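Local coordinates for recombination protein uvsY (Enterobacteria phage T4, PDB 4ZWS), which promotes assembly of UvsX recombinase on single-stranded DNA and helps UvsX displace bound gp32, so acting as the recombination mediator of phage T4, at the interface of chains A and B. Coordinates in Å, arbitrary orientation; residue numbers count along the deposited sequence, not the author numbering. Chains: chain A/B, Recombination protein uvsY.

Contact 1: the interface of chains A and B. Residues chain A 10-11, 14, 109, 112-113, 116; chain B 32-33, 36-37.
B:Leu36 pushes its forked tip against A:Gly112, A:Leu10 and A:Phe109, and with 64 Å² hidden by chain A it is the centre of this patch between neighbouring subunits of the UvsY alpha barrel. The knob comes from the long helix 21-63 of chain B and meets two elements of chain A, helix 91-135 and the short N-terminal helix 3-14. Its CG stands anti to the backbone N (chi1 -168°), which carries the branch towards chain A. CD2 lies 3.6 Å from the carbonyl carbon C of A:Gly112, where no side chain intervenes, and 3.7 Å from CD2 of A:Leu10, one leucine set crosswise to the other. The other methyl, CD1, is 4.0 Å from CA of A:Gly112. CG of B:Leu36 stands above the ring plane of A:Phe109, displaced past the CD2-CE2 edge, 3.8 Å from CE2.

One turn back, B:Ser33 hides 35 Å² against helix 3-14. Its hydroxyl OG meets carbon, CA of A:Lys11 at 3.7 Å, and no N or O pair bridges the patch; its CB faces CG2 of A:Val14. A:Phe109 also touches B:Asn37: the amide oxygen OD1 comes at the ring's CE2-CZ rim, 3.2 Å from CE2, with ring and amide planes turned 21° apart. At the far end, A:Ala116 sets its CB 3.6 Å from CD1 of B:Tyr32, the methyl approaching the CD1-CE1 edge from above the ring plane, not over its centre.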
# COMPACT_ATOMS: atom_id res chain seq x y z
N LEU A 10 -19.39 -7.90 21.72
CA LEU A 10 -17.98 -8.25 21.59
C LEU A 10 -17.25 -8.17 22.92
O LEU A 10 -16.43 -9.04 23.24
CB LEU A 10 -17.28 -7.35 20.58
CG LEU A 10 -15.81 -7.71 20.32
CD1 LEU A 10 -15.69 -9.08 19.69
CD2 LEU A 10 -15.11 -6.67 19.48
N LYS A 11 -17.57 -7.13 23.69
CA LYS A 11 -16.91 -6.91 24.98
C LYS A 11 -17.13 -8.10 25.89
O LYS A 11 -16.21 -8.56 26.57
CB LYS A 11 -17.46 -5.65 25.65
CG LYS A 11 -16.79 -5.31 26.97
CD LYS A 11 -17.63 -4.32 27.74
CE LYS A 11 -16.79 -3.50 28.68
NZ LYS A 11 -17.64 -2.56 29.47
N VAL A 14 -15.05 -11.42 24.30
CA VAL A 14 -13.59 -11.52 24.30
C VAL A 14 -12.99 -11.79 25.68
O VAL A 14 -11.81 -12.11 25.78
CB VAL A 14 -12.93 -10.24 23.72
CG1 VAL A 14 -13.38 -10.04 22.28
CG2 VAL A 14 -13.27 -9.03 24.54
N PHE A 109 -16.95 -2.74 12.02
CA PHE A 109 -16.82 -3.18 13.40
C PHE A 109 -16.64 -4.69 13.46
O PHE A 109 -15.81 -5.18 14.22
CB PHE A 109 -18.03 -2.77 14.23
CG PHE A 109 -17.89 -3.16 15.67
CD1 PHE A 109 -18.43 -4.36 16.13
CD2 PHE A 109 -17.18 -2.36 16.56
CE1 PHE A 109 -18.28 -4.74 17.47
CE2 PHE A 109 -17.03 -2.73 17.89
CZ PHE A 109 -17.59 -3.93 18.34
N GLY A 112 -13.20 -5.74 12.62
CA GLY A 112 -12.40 -5.54 13.80
C GLY A 112 -12.63 -6.63 14.82
O GLY A 112 -11.68 -7.10 15.46
N ALA A 113 -13.88 -7.05 14.95
CA ALA A 113 -14.22 -8.10 15.89
C ALA A 113 -13.50 -9.38 15.49
O ALA A 113 -12.94 -10.08 16.34
CB ALA A 113 -15.72 -8.31 15.92
N ALA A 116 -9.97 -9.16 16.49
CA ALA A 116 -9.85 -9.30 17.93
C ALA A 116 -9.94 -10.77 18.37
O ALA A 116 -9.16 -11.23 19.19
CB ALA A 116 -10.93 -8.48 18.62
N TYR B 32 -8.40 -4.03 23.29
CA TYR B 32 -8.64 -3.92 21.86
C TYR B 32 -10.12 -3.62 21.62
O TYR B 32 -10.46 -2.74 20.82
CB TYR B 32 -8.22 -5.19 21.13
CG TYR B 32 -8.10 -4.99 19.64
CD1 TYR B 32 -9.15 -5.31 18.78
CD2 TYR B 32 -6.96 -4.43 19.09
CE1 TYR B 32 -9.04 -5.11 17.42
CE2 TYR B 32 -6.84 -4.22 17.72
CZ TYR B 32 -7.88 -4.57 16.89
OH TYR B 32 -7.77 -4.36 15.53
N SER B 33 -10.98 -4.35 22.32
CA SER B 33 -12.41 -4.10 22.28
C SER B 33 -12.74 -2.65 22.64
O SER B 33 -13.55 -2.00 21.97
CB SER B 33 -13.14 -5.05 23.24
OG SER B 33 -14.48 -4.65 23.41
N LEU B 36 -11.67 -0.31 19.90
CA LEU B 36 -12.51 -0.63 18.76
C LEU B 36 -13.89 0.03 18.93
O LEU B 36 -14.48 0.53 17.97
CB LEU B 36 -12.64 -2.14 18.62
CG LEU B 36 -13.24 -2.73 17.35
CD1 LEU B 36 -12.48 -2.22 16.13
CD2 LEU B 36 -13.21 -4.24 17.43
N ASN B 37 -14.39 0.04 20.16
CA ASN B 37 -15.66 0.70 20.44
C ASN B 37 -15.52 2.21 20.25
O ASN B 37 -16.41 2.85 19.67
CB ASN B 37 -16.17 0.37 21.84
CG ASN B 37 -16.60 -1.07 21.96
OD1 ASN B 37 -16.77 -1.76 20.96
ND2 ASN B 37 -16.81 -1.53 23.19

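Contact 2: the interface of chains A and B. Residues chain A 3, 7, 105, 109; chain B 37, 40-41, 44.
A:Gln7 on helix 3-14 faces B:Asn37 and B:Ser41 on helix 21-63, which runs nearly antiparallel both to that helix and to helix 91-135, whose A:Phe109 and A:Ile105 border the same stretch of chain B. The side chain of A:Gln7 runs along this strip. Its CG lies anti to the carbonyl carbon (chi1 -66°) and the chain is extended, so that it lies alongside B:Asn37, the two side chains running opposite ways. The two amides are stacked with their planes 29° apart, and CB of A:Gln7 sits 3.5 Å from CG of B:Asn37. At the tip, NE2 donates a hydrogen bond to the hydroxyl OG of B:Ser41 at 3.2 Å, almost straight at 172° and with the acceptor lying in the amide plane. The backbone O of B:Asn37 is also close to NE2, but no N-H is aimed at it, so no hydrogen bond forms. That carbonyl instead accepts a weak bond from the B:Ser41 hydroxyl within chain B, a link that may help orient the serine towards the glutamine.

B:Ser40 hides 63 Å² against chain A. Its OG, anti to its own backbone N, faces the forked end of A:Leu3, lying 3.3 Å from the CD2 methyl. Its CB is 3.7 Å from CD2 of A:Phe109 and 3.5 Å from NE2 of A:Gln7. Farther along, the terminal methyl CD1 of A:Ile105 reaches the backbone of B:Lys44, 3.7 Å from CA.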
# COMPACT_ATOMS: atom_id res chain seq x y z
N LEU A 3 -25.21 -0.52 16.56
CA LEU A 3 -23.78 -0.53 16.82
C LEU A 3 -23.46 -0.79 18.29
O LEU A 3 -22.58 -1.59 18.62
CB LEU A 3 -23.15 0.80 16.39
CG LEU A 3 -21.67 0.93 16.75
CD1 LEU A 3 -20.88 -0.19 16.11
CD2 LEU A 3 -21.14 2.28 16.33
N GLN A 7 -21.05 -3.59 20.12
CA GLN A 7 -19.97 -3.19 21.01
C GLN A 7 -20.07 -3.97 22.31
O GLN A 7 -19.08 -4.54 22.80
CB GLN A 7 -20.01 -1.70 21.27
CG GLN A 7 -19.71 -0.92 20.03
CD GLN A 7 -19.72 0.57 20.26
OE1 GLN A 7 -20.24 1.05 21.27
NE2 GLN A 7 -19.14 1.32 19.32
N ILE A 105 -20.59 0.88 8.75
CA ILE A 105 -19.90 1.00 10.03
C ILE A 105 -20.00 -0.31 10.79
O ILE A 105 -19.02 -0.76 11.38
CB ILE A 105 -20.46 2.16 10.87
CG1 ILE A 105 -19.99 3.49 10.28
CG2 ILE A 105 -19.92 2.08 12.29
CD1 ILE A 105 -20.46 4.72 11.03
N PHE A 109 -16.95 -2.74 12.02
CA PHE A 109 -16.82 -3.18 13.40
C PHE A 109 -16.64 -4.69 13.46
O PHE A 109 -15.81 -5.18 14.22
CB PHE A 109 -18.03 -2.77 14.23
CG PHE A 109 -17.89 -3.16 15.67
CD1 PHE A 109 -18.43 -4.36 16.13
CD2 PHE A 109 -17.18 -2.36 16.56
CE1 PHE A 109 -18.28 -4.74 17.47
CE2 PHE A 109 -17.03 -2.73 17.89
CZ PHE A 109 -17.59 -3.93 18.34
N ASN B 37 -14.39 0.04 20.16
CA ASN B 37 -15.66 0.70 20.44
C ASN B 37 -15.52 2.21 20.25
O ASN B 37 -16.41 2.85 19.67
CB ASN B 37 -16.17 0.37 21.84
CG ASN B 37 -16.60 -1.07 21.96
OD1 ASN B 37 -16.77 -1.76 20.96
ND2 ASN B 37 -16.81 -1.53 23.19
N SER B 40 -15.22 2.94 16.49
CA SER B 40 -16.52 2.70 15.89
C SER B 40 -17.51 3.84 16.15
O SER B 40 -18.22 4.30 15.25
CB SER B 40 -17.07 1.39 16.44
OG SER B 40 -18.20 1.03 15.69
N SER B 41 -17.56 4.28 17.40
CA SER B 41 -18.44 5.37 17.81
C SER B 41 -18.08 6.70 17.15
O SER B 41 -18.96 7.52 16.88
CB SER B 41 -18.44 5.50 19.33
OG SER B 41 -19.23 4.46 19.88
N LYS B 44 -19.53 6.83 13.79
CA LYS B 44 -20.96 7.12 13.83
C LYS B 44 -21.23 8.62 13.92
O LYS B 44 -22.08 9.17 13.20
CB LYS B 44 -21.59 6.42 15.03
CG LYS B 44 -23.06 6.67 15.19
CD LYS B 44 -23.58 5.91 16.36
CE LYS B 44 -24.98 6.34 16.69
NZ LYS B 44 -25.53 5.50 17.77

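Contact 3: the interface of chains A and B. Residues chain A 78, 85-86, 89, 94; chain B 54-55, 57-58.
B:Lys58 reaches over A:Ala89 towards A:Tyr78 and, with 59 Å² hidden, forms much of this part of the subunit boundary. The lysine belongs to helix 21-63 of chain B; across from it are the short helix 83-89 of chain A, the segment carrying A:Tyr78 and the start of helix 91-135. CB of B:Lys58 lies 3.6 Å from the methyl CB of A:Ala89 and is also near CG2 of A:Thr85. CG and then CD pass the same alanine methyl, CD at 3.8 Å. CE moves on to the phenol of A:Tyr78, 3.3 Å from OH and 3.9 Å from CZ. There the chain bends (chi4 -84°), and the amine NZ donates a hydrogen bond to the tyrosine hydroxyl OH at 3.0 Å, the lysine coming across the tyrosine. Within chain A, CG2 of A:Val86 sits over the centre of the tyrosine ring, 3.5 Å above its plane, and so supports it.

Nearer the lysine backbone, the methyl CG2 of A:Thr85 packs 3.7 Å from CA of B:Lys58. A:Ala89 also lies beside the backbone carbonyl of B:Lys54, next to which B:Val55 directs CG2 at CD2 of A:Leu94, 3.7 Å away, the two branched side chains meeting at a steep angle. These contacts join helix 83-89, the A:Tyr78 segment and the start of helix 91-135 to the neighbour's long helix, and may steady this end of the boundary.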
# COMPACT_ATOMS: atom_id res chain seq x y z
N TYR A 78 -34.56 23.38 -9.98
CA TYR A 78 -33.13 23.12 -9.81
C TYR A 78 -32.52 22.65 -11.11
O TYR A 78 -33.10 21.83 -11.82
CB TYR A 78 -32.88 22.09 -8.70
CG TYR A 78 -33.09 22.61 -7.28
CD1 TYR A 78 -34.00 22.00 -6.43
CD2 TYR A 78 -32.38 23.71 -6.79
CE1 TYR A 78 -34.20 22.46 -5.14
CE2 TYR A 78 -32.58 24.17 -5.50
CZ TYR A 78 -33.49 23.54 -4.69
OH TYR A 78 -33.71 23.97 -3.41
N THR A 85 -25.93 18.34 -5.23
CA THR A 85 -26.13 18.95 -3.91
C THR A 85 -27.56 18.76 -3.42
O THR A 85 -27.79 18.44 -2.27
CB THR A 85 -25.82 20.45 -3.91
OG1 THR A 85 -24.46 20.64 -4.30
CG2 THR A 85 -26.01 21.04 -2.53
N VAL A 86 -28.52 18.95 -4.31
CA VAL A 86 -29.92 18.87 -3.93
C VAL A 86 -30.30 17.44 -3.54
O VAL A 86 -30.95 17.22 -2.51
CB VAL A 86 -30.83 19.40 -5.06
CG1 VAL A 86 -32.29 19.05 -4.81
CG2 VAL A 86 -30.67 20.90 -5.18
N ALA A 89 -28.98 16.17 -0.17
CA ALA A 89 -29.62 16.78 1.00
C ALA A 89 -31.08 16.36 1.15
O ALA A 89 -31.71 16.63 2.16
CB ALA A 89 -29.52 18.29 0.93
N LEU A 94 -31.18 11.10 1.78
CA LEU A 94 -30.31 11.23 2.93
C LEU A 94 -30.56 10.11 3.92
O LEU A 94 -29.61 9.55 4.50
CB LEU A 94 -30.51 12.59 3.58
CG LEU A 94 -29.59 13.04 4.70
CD1 LEU A 94 -28.15 12.83 4.31
CD2 LEU A 94 -29.85 14.51 4.95
N LYS B 54 -24.17 18.00 4.36
CA LYS B 54 -24.86 17.93 3.08
C LYS B 54 -26.15 18.73 3.10
O LYS B 54 -26.66 19.11 2.04
CB LYS B 54 -25.18 16.48 2.75
CG LYS B 54 -24.00 15.59 2.50
CD LYS B 54 -24.43 14.24 1.98
CE LYS B 54 -23.25 13.28 1.85
NZ LYS B 54 -23.66 11.98 1.25
N VAL B 55 -26.59 19.13 4.28
CA VAL B 55 -27.81 19.91 4.40
C VAL B 55 -27.43 21.37 4.38
O VAL B 55 -28.10 22.19 3.75
CB VAL B 55 -28.59 19.55 5.68
CG1 VAL B 55 -29.67 20.55 5.95
CG2 VAL B 55 -29.17 18.14 5.56
N LEU B 57 -24.81 22.50 2.90
CA LEU B 57 -24.40 22.76 1.54
C LEU B 57 -25.59 23.16 0.69
O LEU B 57 -25.48 24.06 -0.13
CB LEU B 57 -23.69 21.54 0.94
CG LEU B 57 -22.24 21.51 1.40
CD1 LEU B 57 -21.56 20.22 1.01
CD2 LEU B 57 -21.49 22.70 0.81
N LYS B 58 -26.71 22.47 0.86
CA LYS B 58 -27.91 22.83 0.13
C LYS B 58 -28.46 24.17 0.62
O LYS B 58 -28.93 24.98 -0.17
CB LYS B 58 -28.97 21.74 0.20
CG LYS B 58 -30.12 22.08 -0.74
CD LYS B 58 -31.34 21.28 -0.45
CE LYS B 58 -32.47 21.72 -1.35
NZ LYS B 58 -33.09 22.89 -0.71

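Contact 1 and contact 2 are adjoining parts of one helical seam, their C-alpha centres about 9 Å apart, and they share A:Phe109 and B:Asn37. Contact 3 lies farther along, about 26 Å from contact 2 and 35 Å from contact 1. Helix 21-63 of chain B runs through all three. Chain A answers with helices 3-14 and 91-135 at contacts 1 and 2, and at contact 3 with helix 83-89 and the beginning of helix 91-135. Spacing the contacts along one helix should resist tilting between neighbours, and repetition around seven copies closes the assembly.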